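Local coordinates for protein putative glutathione S-transferase (Sinorhizobium meliloti, PDB 4MDC) that probably catalyses the conjugation of glutathione to electrophilic substrates as a homodimeric glutathione S-transferase, at residues B[43-48]-B[99-104]. Numbering follows the deposited sequence.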
loop_
_atom_site.group_PDB
_atom_site.type_symbol
_atom_site.label_atom_id
_atom_site.label_comp_id
_atom_site.label_asym_id
_atom_site.label_seq_id
_atom_site.Cartn_x
_atom_site.Cartn_y
_atom_site.Cartn_z
ATOM N N SER B 43 -6.800 -3.691 -20.395
ATOM C CA SER B 43 -6.726 -3.374 -21.828
ATOM C C SER B 43 -5.470 -3.878 -22.540
ATOM O O SER B 43 -5.563 -4.433 -23.632
ATOM C CB SER B 43 -6.861 -1.862 -22.110
ATOM O OG SER B 43 -8.058 -1.440 -21.594
ATOM N N GLU B 44 -4.307 -3.703 -21.920
ATOM C CA GLU B 44 -3.035 -4.156 -22.489
ATOM C C GLU B 44 -3.072 -5.664 -22.726
ATOM O O GLU B 44 -2.525 -6.154 -23.697
ATOM C CB GLU B 44 -1.836 -3.806 -21.547
ATOM C CG GLU B 44 -1.437 -2.329 -21.512
ATOM C CD GLU B 44 -0.707 -1.824 -22.759
ATOM O OE1 GLU B 44 0.046 -2.606 -23.366
ATOM O OE2 GLU B 44 -0.865 -0.612 -23.155
ATOM N N TYR B 45 -3.748 -6.382 -21.833
ATOM C CA TYR B 45 -3.833 -7.856 -21.905
ATOM C C TYR B 45 -5.105 -8.353 -22.639
ATOM O O TYR B 45 -5.360 -9.532 -22.690
ATOM C CB TYR B 45 -3.733 -8.471 -20.490
ATOM C CG TYR B 45 -2.376 -8.440 -19.849
ATOM C CD1 TYR B 45 -1.237 -8.143 -20.571
ATOM C CD2 TYR B 45 -2.222 -8.758 -18.489
ATOM C CE1 TYR B 45 0.005 -8.120 -19.965
ATOM C CE2 TYR B 45 -0.991 -8.756 -17.886
ATOM C CZ TYR B 45 0.121 -8.427 -18.614
ATOM O OH TYR B 45 1.391 -8.492 -18.076
ATOM N N GLY B 46 -5.900 -7.445 -23.181
ATOM C CA GLY B 46 -7.016 -7.851 -24.054
ATOM C C GLY B 46 -8.237 -8.384 -23.325
ATOM O O GLY B 46 -9.102 -9.022 -23.935
ATOM N N TYR B 47 -8.366 -8.086 -22.043
ATOM C CA TYR B 47 -9.567 -8.436 -21.304
ATOM C C TYR B 47 -10.705 -7.510 -21.713
ATOM O O TYR B 47 -10.473 -6.323 -22.023
ATOM C CB TYR B 47 -9.400 -8.261 -19.789
ATOM C CG TYR B 47 -8.590 -9.317 -19.100
ATOM C CD1 TYR B 47 -7.245 -9.332 -19.245
ATOM C CD2 TYR B 47 -9.198 -10.244 -18.285
ATOM C CE1 TYR B 47 -6.462 -10.296 -18.585
ATOM C CE2 TYR B 47 -8.416 -11.219 -17.619
ATOM C CZ TYR B 47 -7.078 -11.212 -17.772
ATOM O OH TYR B 47 -6.338 -12.230 -17.097
ATOM N N GLN B 48 -11.920 -8.030 -21.610
ATOM C CA GLN B 48 -13.147 -7.210 -21.691
ATOM C C GLN B 48 -13.720 -7.218 -20.312
ATOM O O GLN B 48 -13.821 -8.287 -19.713
ATOM C CB GLN B 48 -14.153 -7.810 -22.655
ATOM C CG GLN B 48 -13.632 -7.751 -24.073
ATOM C CD GLN B 48 -14.735 -7.864 -25.097
ATOM O OE1 GLN B 48 -15.670 -8.661 -24.939
ATOM N NE2 GLN B 48 -14.672 -7.015 -26.118
ATOM N N ILE B 99 -2.006 -16.927 -21.607
ATOM C CA ILE B 99 -1.838 -16.590 -23.012
ATOM C C ILE B 99 -2.090 -15.099 -23.339
ATOM O O ILE B 99 -1.525 -14.581 -24.290
ATOM C CB ILE B 99 -2.710 -17.456 -23.950
ATOM C CG1 ILE B 99 -4.194 -17.304 -23.689
ATOM C CG2 ILE B 99 -2.297 -18.918 -23.845
ATOM C CD1 ILE B 99 -5.052 -18.219 -24.549
HETATM N N MSE B 100 -2.866 -14.418 -22.508
HETATM C CA MSE B 100 -3.204 -12.994 -22.722
HETATM C C MSE B 100 -2.020 -12.064 -22.417
HETATM O O MSE B 100 -2.008 -10.933 -22.908
HETATM C CB MSE B 100 -4.386 -12.581 -21.868
HETATM C CG MSE B 100 -5.696 -13.324 -22.078
HETATM SE SE MSE B 100 -6.122 -13.666 -23.956
HETATM C CE MSE B 100 -6.793 -11.900 -24.457
ATOM N N LYS B 101 -1.003 -12.548 -21.669
ATOM C CA LYS B 101 0.244 -11.763 -21.431
ATOM C C LYS B 101 1.471 -12.192 -22.232
ATOM O O LYS B 101 2.545 -11.588 -22.092
ATOM C CB LYS B 101 0.576 -11.679 -19.920
ATOM C CG LYS B 101 1.069 -12.918 -19.184
ATOM C CD LYS B 101 1.502 -12.571 -17.763
ATOM C CE LYS B 101 2.458 -13.578 -17.110
ATOM N NZ LYS B 101 2.088 -14.909 -17.528
ATOM N N ARG B 102 1.314 -13.217 -23.081
ATOM C CA ARG B 102 2.415 -13.804 -23.837
ATOM C C ARG B 102 3.084 -12.735 -24.675
ATOM O O ARG B 102 2.411 -11.949 -25.358
ATOM C CB ARG B 102 1.914 -14.957 -24.745
ATOM N N ASP B 103 4.406 -12.650 -24.583
ATOM C CA ASP B 103 5.166 -11.665 -25.388
ATOM C C ASP B 103 4.905 -10.212 -25.027
ATOM O O ASP B 103 5.457 -9.337 -25.677
ATOM C CB ASP B 103 4.916 -11.872 -26.904
ATOM C CG ASP B 103 5.322 -13.262 -27.373
ATOM O OD1 ASP B 103 6.404 -13.729 -26.937
ATOM O OD2 ASP B 103 4.539 -13.895 -28.132
ATOM N N ARG B 104 4.111 -9.914 -23.996
ATOM C CA ARG B 104 3.827 -8.533 -23.649
ATOM C C ARG B 104 3.710 -8.365 -22.140
ATOM O O ARG B 104 2.947 -7.555 -21.645
ATOM C CB ARG B 104 2.560 -8.001 -24.350
ATOM C CG ARG B 104 1.332 -8.867 -24.170
ATOM C CD ARG B 104 0.214 -8.418 -25.109
ATOM N NE ARG B 104 -1.024 -9.102 -24.804
ATOM C CZ ARG B 104 -2.163 -8.901 -25.457
ATOM N NH1 ARG B 104 -2.173 -8.118 -26.518
ATOM N NH2 ARG B 104 -3.252 -9.534 -25.093
HETATM O O HOH W 1 2.265 -5.022 -22.566
#
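The phenol ring of Tyr-45 lies alongside Lys-101 and takes Lys-101 CB over one face, 3.7 Å from the ring centroid and 20° off the normal, a CH-pi contact displaced toward the hydroxyl side of the ring. This packing joins the C-terminal end of helix 33-44, which finishes in a Schellman motif at Gly-46, to the loop between helices 86-96 and 111-145, where the thioredoxin-like N-terminal domain of the glutathione S-transferase fold passes into the helical domain. With CG anti to the carbonyl carbon (chi1 -73°), the ring of Tyr-45 is directed along the 101-104 turn, and Arg-104 O meets its edge in plane, 3.4 Å from CE1. The phenol hydroxyl is hydrogen-bonded to Leu-106 N, farther along the same loop. Replacing Tyr-45 by an alanine removes the ring, and is likely to open a gap beside Lys-101 CB and Arg-104 O and to leave Leu-106 N without its hydroxyl partner.

Arg-104, its chain extended from CG to NE, reaches the last residues of the helix. Its guanidinium lays one face on Glu-44 O, which sits above the centre of the group, 3.3 Å from CZ, where no N-H points at it. NE and NH2 instead both donate, in the guanidinium plane, to Met-100 O, gripping it side-on, which should restrain the rotation of the flat group. The Glu-44 carboxylate turns elsewhere, to Arg-227 and Ser-229, and a water that donates to Arg-104 O donates only weakly to Glu-44 OE1. Met-100, a selenomethionine, bends at chi2 and chi3, which brings its methyl to the backbone carbonyls at the helix end, CE 3.3 Å from Tyr-45 O and 3.7 Å from Gly-46 O.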